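Local coordinates for protein Cap5O (Staphylococcus aureus, PDB 3OJO) that probably oxidises UDP-N-acetyl-mannosamine with NAD as the electron acceptor, a step in capsular polysaccharide biosynthesis, at residues D392-T406 and S413-I425. Residues are numbered along the deposited sequence; the frame is centred on the assembly and turned at random.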
loop_
_atom_site.group_PDB
_atom_site.type_symbol
_atom_site.label_atom_id
_atom_site.label_comp_id
_atom_site.label_asym_id
_atom_site.label_seq_id
_atom_site.Cartn_x
_atom_site.Cartn_y
_atom_site.Cartn_z
ATOM N N ASP B 392 -7.393 -33.547 13.320
ATOM C CA ASP B 392 -8.236 -34.396 12.455
ATOM C C ASP B 392 -9.479 -34.926 13.201
ATOM O O ASP B 392 -10.492 -35.250 12.564
ATOM C CB ASP B 392 -7.418 -35.575 11.874
ATOM C CG ASP B 392 -6.069 -35.226 11.252
ATOM O OD1 ASP B 392 -5.731 -35.813 10.201
ATOM O OD2 ASP B 392 -5.317 -34.429 11.865
ATOM N N SER B 393 -9.384 -34.992 14.556
ATOM C CA SER B 393 -10.414 -35.450 15.489
ATOM C C SER B 393 -11.711 -34.640 15.368
ATOM O O SER B 393 -12.798 -35.210 15.512
ATOM C CB SER B 393 -9.894 -35.360 16.922
ATOM O OG SER B 393 -8.500 -35.612 17.020
ATOM N N HIS B 394 -11.590 -33.315 15.115
ATOM C CA HIS B 394 -12.698 -32.357 14.979
ATOM C C HIS B 394 -13.523 -32.560 13.716
ATOM O O HIS B 394 -14.715 -32.246 13.696
ATOM C CB HIS B 394 -12.160 -30.923 14.979
ATOM C CG HIS B 394 -11.399 -30.559 16.208
ATOM N ND1 HIS B 394 -12.023 -29.973 17.291
ATOM C CD2 HIS B 394 -10.083 -30.699 16.480
ATOM C CE1 HIS B 394 -11.071 -29.773 18.188
ATOM N NE2 HIS B 394 -9.884 -30.189 17.741
ATOM N N PHE B 395 -12.881 -33.062 12.663
ATOM C CA PHE B 395 -13.474 -33.261 11.343
ATOM C C PHE B 395 -13.878 -34.726 11.039
ATOM O O PHE B 395 -14.224 -35.032 9.889
ATOM C CB PHE B 395 -12.522 -32.678 10.267
ATOM C CG PHE B 395 -11.975 -31.317 10.643
ATOM C CD1 PHE B 395 -12.770 -30.180 10.551
ATOM C CD2 PHE B 395 -10.688 -31.180 11.144
ATOM C CE1 PHE B 395 -12.278 -28.931 10.931
ATOM C CE2 PHE B 395 -10.198 -29.928 11.527
ATOM C CZ PHE B 395 -10.996 -28.815 11.418
ATOM N N ASP B 396 -13.898 -35.614 12.074
ATOM C CA ASP B 396 -14.260 -37.028 11.905
ATOM C C ASP B 396 -15.635 -37.274 11.270
ATOM O O ASP B 396 -15.762 -38.151 10.418
ATOM C CB ASP B 396 -14.087 -37.818 13.214
ATOM C CG ASP B 396 -12.695 -38.394 13.429
ATOM O OD1 ASP B 396 -11.790 -38.096 12.609
ATOM O OD2 ASP B 396 -12.506 -39.137 14.423
ATOM N N LYS B 397 -16.633 -36.455 11.637
ATOM C CA LYS B 397 -18.022 -36.537 11.169
ATOM C C LYS B 397 -18.274 -36.067 9.706
ATOM O O LYS B 397 -19.427 -36.097 9.244
ATOM C CB LYS B 397 -18.957 -35.807 12.163
ATOM C CG LYS B 397 -19.094 -36.487 13.531
ATOM C CD LYS B 397 -20.187 -35.826 14.378
ATOM C CE LYS B 397 -20.368 -36.435 15.753
ATOM N NZ LYS B 397 -21.341 -35.663 16.584
ATOM N N MET B 398 -17.208 -35.640 8.982
ATOM C CA MET B 398 -17.311 -35.152 7.596
ATOM C C MET B 398 -17.419 -36.253 6.541
ATOM O O MET B 398 -16.762 -37.289 6.665
ATOM C CB MET B 398 -16.111 -34.258 7.246
ATOM C CG MET B 398 -16.228 -32.836 7.735
ATOM S SD MET B 398 -15.053 -31.788 6.848
ATOM C CE MET B 398 -16.019 -31.143 5.640
ATOM N N LYS B 399 -18.190 -35.984 5.464
ATOM C CA LYS B 399 -18.360 -36.880 4.310
ATOM C C LYS B 399 -17.045 -36.916 3.522
ATOM O O LYS B 399 -16.715 -37.939 2.914
ATOM C CB LYS B 399 -19.519 -36.401 3.414
ATOM C CG LYS B 399 -19.844 -37.329 2.256
ATOM C CD LYS B 399 -21.132 -36.967 1.547
ATOM C CE LYS B 399 -21.445 -37.973 0.464
ATOM N NZ LYS B 399 -22.871 -37.929 0.051
ATOM N N HIS B 400 -16.307 -35.780 3.530
ATOM C CA HIS B 400 -14.998 -35.596 2.903
ATOM C C HIS B 400 -14.213 -34.636 3.785
ATOM O O HIS B 400 -14.667 -33.521 4.012
ATOM C CB HIS B 400 -15.137 -35.015 1.488
ATOM C CG HIS B 400 -15.909 -35.880 0.544
ATOM N ND1 HIS B 400 -15.341 -36.994 -0.046
ATOM C CD2 HIS B 400 -17.182 -35.751 0.106
ATOM C CE1 HIS B 400 -16.289 -37.513 -0.814
ATOM N NE2 HIS B 400 -17.412 -36.796 -0.758
ATOM N N LYS B 401 -13.063 -35.069 4.313
ATOM C CA LYS B 401 -12.242 -34.224 5.177
ATOM C C LYS B 401 -11.384 -33.209 4.380
ATOM O O LYS B 401 -10.170 -33.396 4.213
ATOM C CB LYS B 401 -11.407 -35.067 6.161
ATOM C CG LYS B 401 -12.236 -35.806 7.210
ATOM C CD LYS B 401 -11.345 -36.572 8.183
ATOM C CE LYS B 401 -12.079 -37.680 8.894
ATOM N NZ LYS B 401 -11.208 -38.371 9.882
ATOM N N VAL B 402 -12.041 -32.145 3.857
ATOM C CA VAL B 402 -11.359 -31.072 3.118
ATOM C C VAL B 402 -11.619 -29.689 3.728
ATOM O O VAL B 402 -12.751 -29.377 4.098
ATOM C CB VAL B 402 -11.468 -31.108 1.561
ATOM C CG1 VAL B 402 -11.303 -32.526 1.009
ATOM C CG2 VAL B 402 -12.753 -30.478 1.055
ATOM N N ILE B 403 -10.552 -28.886 3.862
ATOM C CA ILE B 403 -10.595 -27.531 4.414
ATOM C C ILE B 403 -10.063 -26.508 3.398
ATOM O O ILE B 403 -8.930 -26.653 2.927
ATOM C CB ILE B 403 -9.784 -27.430 5.744
ATOM C CG1 ILE B 403 -10.361 -28.339 6.844
ATOM C CG2 ILE B 403 -9.679 -25.961 6.227
ATOM C CD1 ILE B 403 -9.517 -28.428 8.086
ATOM N N PHE B 404 -10.867 -25.457 3.094
ATOM C CA PHE B 404 -10.437 -24.306 2.298
ATOM C C PHE B 404 -10.418 -23.097 3.245
ATOM O O PHE B 404 -11.467 -22.564 3.639
ATOM C CB PHE B 404 -11.285 -24.045 1.037
ATOM C CG PHE B 404 -10.842 -22.829 0.245
ATOM C CD1 PHE B 404 -9.491 -22.496 0.136
ATOM C CD2 PHE B 404 -11.771 -22.019 -0.392
ATOM C CE1 PHE B 404 -9.088 -21.360 -0.566
ATOM C CE2 PHE B 404 -11.361 -20.894 -1.110
ATOM C CZ PHE B 404 -10.023 -20.581 -1.197
ATOM N N ASP B 405 -9.203 -22.719 3.660
ATOM C CA ASP B 405 -8.978 -21.644 4.610
ATOM C C ASP B 405 -8.625 -20.344 3.896
ATOM O O ASP B 405 -7.529 -20.203 3.362
ATOM C CB ASP B 405 -7.932 -22.080 5.644
ATOM C CG ASP B 405 -7.701 -21.158 6.816
ATOM O OD1 ASP B 405 -8.533 -20.253 7.036
ATOM O OD2 ASP B 405 -6.700 -21.347 7.522
ATOM N N THR B 406 -9.585 -19.402 3.872
ATOM C CA THR B 406 -9.445 -18.097 3.233
ATOM C C THR B 406 -8.668 -17.109 4.111
ATOM O O THR B 406 -8.324 -16.027 3.633
ATOM C CB THR B 406 -10.834 -17.537 2.829
ATOM O OG1 THR B 406 -11.553 -17.147 3.986
ATOM C CG2 THR B 406 -11.636 -18.493 1.993
ATOM N N SER B 413 -0.740 -29.242 11.507
ATOM C CA SER B 413 -0.706 -30.099 10.311
ATOM C C SER B 413 -1.570 -31.349 10.501
ATOM O O SER B 413 -1.700 -31.847 11.624
ATOM C CB SER B 413 0.723 -30.485 9.938
ATOM O OG SER B 413 0.753 -31.141 8.679
ATOM N N PHE B 414 -2.163 -31.843 9.402
ATOM C CA PHE B 414 -3.052 -33.011 9.399
ATOM C C PHE B 414 -2.468 -34.174 8.576
ATOM O O PHE B 414 -1.349 -34.076 8.063
ATOM C CB PHE B 414 -4.416 -32.632 8.797
ATOM C CG PHE B 414 -5.088 -31.397 9.334
ATOM C CD1 PHE B 414 -6.014 -31.486 10.364
ATOM C CD2 PHE B 414 -4.865 -30.157 8.752
ATOM C CE1 PHE B 414 -6.678 -30.351 10.827
ATOM C CE2 PHE B 414 -5.521 -29.019 9.224
ATOM C CZ PHE B 414 -6.429 -29.127 10.253
ATOM N N GLU B 415 -3.249 -35.269 8.439
ATOM C CA GLU B 415 -2.912 -36.438 7.627
ATOM C C GLU B 415 -4.156 -36.901 6.877
ATOM O O GLU B 415 -4.145 -36.915 5.643
ATOM C CB GLU B 415 -2.282 -37.566 8.459
ATOM C CG GLU B 415 -1.278 -38.402 7.674
ATOM C CD GLU B 415 -1.866 -39.469 6.767
ATOM O OE1 GLU B 415 -2.194 -40.566 7.277
ATOM O OE2 GLU B 415 -1.973 -39.221 5.544
ATOM N N ASP B 416 -5.245 -37.219 7.616
ATOM C CA ASP B 416 -6.531 -37.643 7.033
ATOM C C ASP B 416 -7.196 -36.477 6.288
ATOM O O ASP B 416 -7.870 -36.703 5.279
ATOM C CB ASP B 416 -7.526 -38.132 8.115
ATOM C CG ASP B 416 -6.975 -39.047 9.187
ATOM O OD1 ASP B 416 -6.781 -40.252 8.899
ATOM O OD2 ASP B 416 -6.817 -38.581 10.336
ATOM N N VAL B 417 -6.995 -35.238 6.796
ATOM C CA VAL B 417 -7.621 -34.008 6.302
ATOM C C VAL B 417 -6.775 -33.333 5.216
ATOM O O VAL B 417 -5.569 -33.141 5.404
ATOM C CB VAL B 417 -7.960 -33.019 7.464
ATOM C CG1 VAL B 417 -8.850 -31.881 6.984
ATOM C CG2 VAL B 417 -8.611 -33.728 8.660
ATOM N N LEU B 418 -7.419 -32.963 4.087
ATOM C CA LEU B 418 -6.783 -32.227 2.990
ATOM C C LEU B 418 -6.943 -30.720 3.253
ATOM O O LEU B 418 -8.060 -30.197 3.190
ATOM C CB LEU B 418 -7.408 -32.595 1.639
ATOM C CG LEU B 418 -7.051 -33.955 1.056
ATOM C CD1 LEU B 418 -8.088 -34.380 0.046
ATOM C CD2 LEU B 418 -5.688 -33.930 0.397
ATOM N N TYR B 419 -5.833 -30.041 3.596
ATOM C CA TYR B 419 -5.836 -28.610 3.908
ATOM C C TYR B 419 -5.390 -27.706 2.755
ATOM O O TYR B 419 -4.271 -27.829 2.247
ATOM C CB TYR B 419 -5.026 -28.307 5.184
ATOM C CG TYR B 419 -4.944 -26.830 5.502
ATOM C CD1 TYR B 419 -3.844 -26.074 5.107
ATOM C CD2 TYR B 419 -5.967 -26.185 6.194
ATOM C CE1 TYR B 419 -3.778 -24.707 5.365
ATOM C CE2 TYR B 419 -5.905 -24.821 6.467
ATOM C CZ TYR B 419 -4.810 -24.086 6.046
ATOM O OH TYR B 419 -4.726 -22.750 6.328
ATOM N N TYR B 420 -6.230 -26.718 2.433
ATOM C CA TYR B 420 -5.948 -25.740 1.394
ATOM C C TYR B 420 -5.997 -24.300 1.903
ATOM O O TYR B 420 -6.743 -23.968 2.828
ATOM C CB TYR B 420 -6.845 -25.936 0.163
ATOM C CG TYR B 420 -6.746 -27.309 -0.466
ATOM C CD1 TYR B 420 -7.526 -28.368 -0.006
ATOM C CD2 TYR B 420 -5.924 -27.537 -1.568
ATOM C CE1 TYR B 420 -7.457 -29.630 -0.596
ATOM C CE2 TYR B 420 -5.859 -28.791 -2.176
ATOM C CZ TYR B 420 -6.623 -29.836 -1.681
ATOM O OH TYR B 420 -6.560 -31.082 -2.253
ATOM N N ASN B 421 -5.167 -23.462 1.271
ATOM C CA ASN B 421 -4.916 -22.034 1.480
ATOM C C ASN B 421 -5.379 -21.315 0.221
ATOM O O ASN B 421 -5.895 -21.941 -0.698
ATOM C CB ASN B 421 -3.380 -21.860 1.494
ATOM C CG ASN B 421 -2.723 -21.782 2.826
ATOM O OD1 ASN B 421 -3.338 -21.435 3.831
ATOM N ND2 ASN B 421 -1.415 -22.006 2.832
ATOM N N TYR B 422 -5.047 -20.028 0.117
ATOM C CA TYR B 422 -5.197 -19.257 -1.103
ATOM C C TYR B 422 -3.929 -19.550 -1.919
ATOM O O TYR B 422 -3.913 -19.411 -3.139
ATOM C CB TYR B 422 -5.275 -17.772 -0.771
ATOM C CG TYR B 422 -6.674 -17.210 -0.688
ATOM C CD1 TYR B 422 -7.639 -17.549 -1.629
ATOM C CD2 TYR B 422 -6.989 -16.217 0.228
ATOM C CE1 TYR B 422 -8.906 -16.978 -1.605
ATOM C CE2 TYR B 422 -8.250 -15.637 0.261
ATOM C CZ TYR B 422 -9.205 -16.016 -0.660
ATOM O OH TYR B 422 -10.456 -15.452 -0.620
ATOM N N GLY B 423 -2.881 -19.964 -1.218
ATOM C CA GLY B 423 -1.605 -20.336 -1.786
ATOM C C GLY B 423 -1.612 -21.626 -2.576
ATOM O O GLY B 423 -0.825 -21.757 -3.498
ATOM N N ASN B 424 -2.473 -22.593 -2.254
ATOM C CA ASN B 424 -2.441 -23.881 -2.974
ATOM C C ASN B 424 -3.783 -24.421 -3.439
ATOM O O ASN B 424 -3.838 -25.575 -3.866
ATOM C CB ASN B 424 -1.737 -24.936 -2.119
ATOM C CG ASN B 424 -2.399 -25.172 -0.778
ATOM O OD1 ASN B 424 -1.743 -25.229 0.252
ATOM N ND2 ASN B 424 -3.711 -25.251 -0.753
ATOM N N ILE B 425 -4.857 -23.622 -3.337
ATOM C CA ILE B 425 -6.190 -24.071 -3.746
ATOM C C ILE B 425 -6.275 -24.591 -5.209
ATOM O O ILE B 425 -7.027 -25.534 -5.476
ATOM C CB ILE B 425 -7.339 -23.116 -3.291
ATOM C CG1 ILE B 425 -8.752 -23.723 -3.470
ATOM C CG2 ILE B 425 -7.222 -21.723 -3.900
ATOM C CD1 ILE B 425 -9.063 -24.953 -2.606
HETATM O O HOH W 1 -5.415 -18.471 2.600
#
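V402-D405 and L418-Y420 run parallel, with strand axes 4.8 Å apart and 12° from aligned, joined by four backbone hydrogen bonds: L418 N to K401 O, I403 N to L418 O, Y420 N to I403 O and D405 N to Y420 O. L418-Y420 is an edge strand of the five-stranded parallel sheet in the C-terminal domain, which probably binds UDP as in relatives. On one face of the sheet, I403 CD1 wedges among V417 CG1, the F414 ring and one face of F395. I403 CG2 lies 3.7 Å from Y419 CD2. Further along, Y419 OH donates to D405 OD2 (2.7 Å), on the anti side and slightly out of the carboxylate plane. CG of Y419 is anti to the backbone N (chi1 177°), which carries the ring along the sheet to D405. V409 and V410 also give backbone N-H groups to D405 OD2. On the other face, V402 CG1 meets L418 CD1 side by side. I425 covers one face of the F404 ring, its CG1 4.0 Å from the ring centroid in a CH-pi contact; T406 CG2 lies over the opposite face, toward the rim. F404 also forms an offset edge-to-face pair with Y422, its edge directed toward that ring's face, planes at 82°. A water bridges D405 O and Y422 N where the strands part. Before the strands, E415 N meets D392 OD1 on its syn side in a nearly straight bond (3.1 Å). D416 N comes nearly along the C-O axis in a more bent one. D416 OD2 lies 3.0 Å from D392 OD1, two acceptors facing each other. Two N-H donors probably offset this crowding of carboxylates, and K401 NZ, salt-bridged to D396, may ease it further.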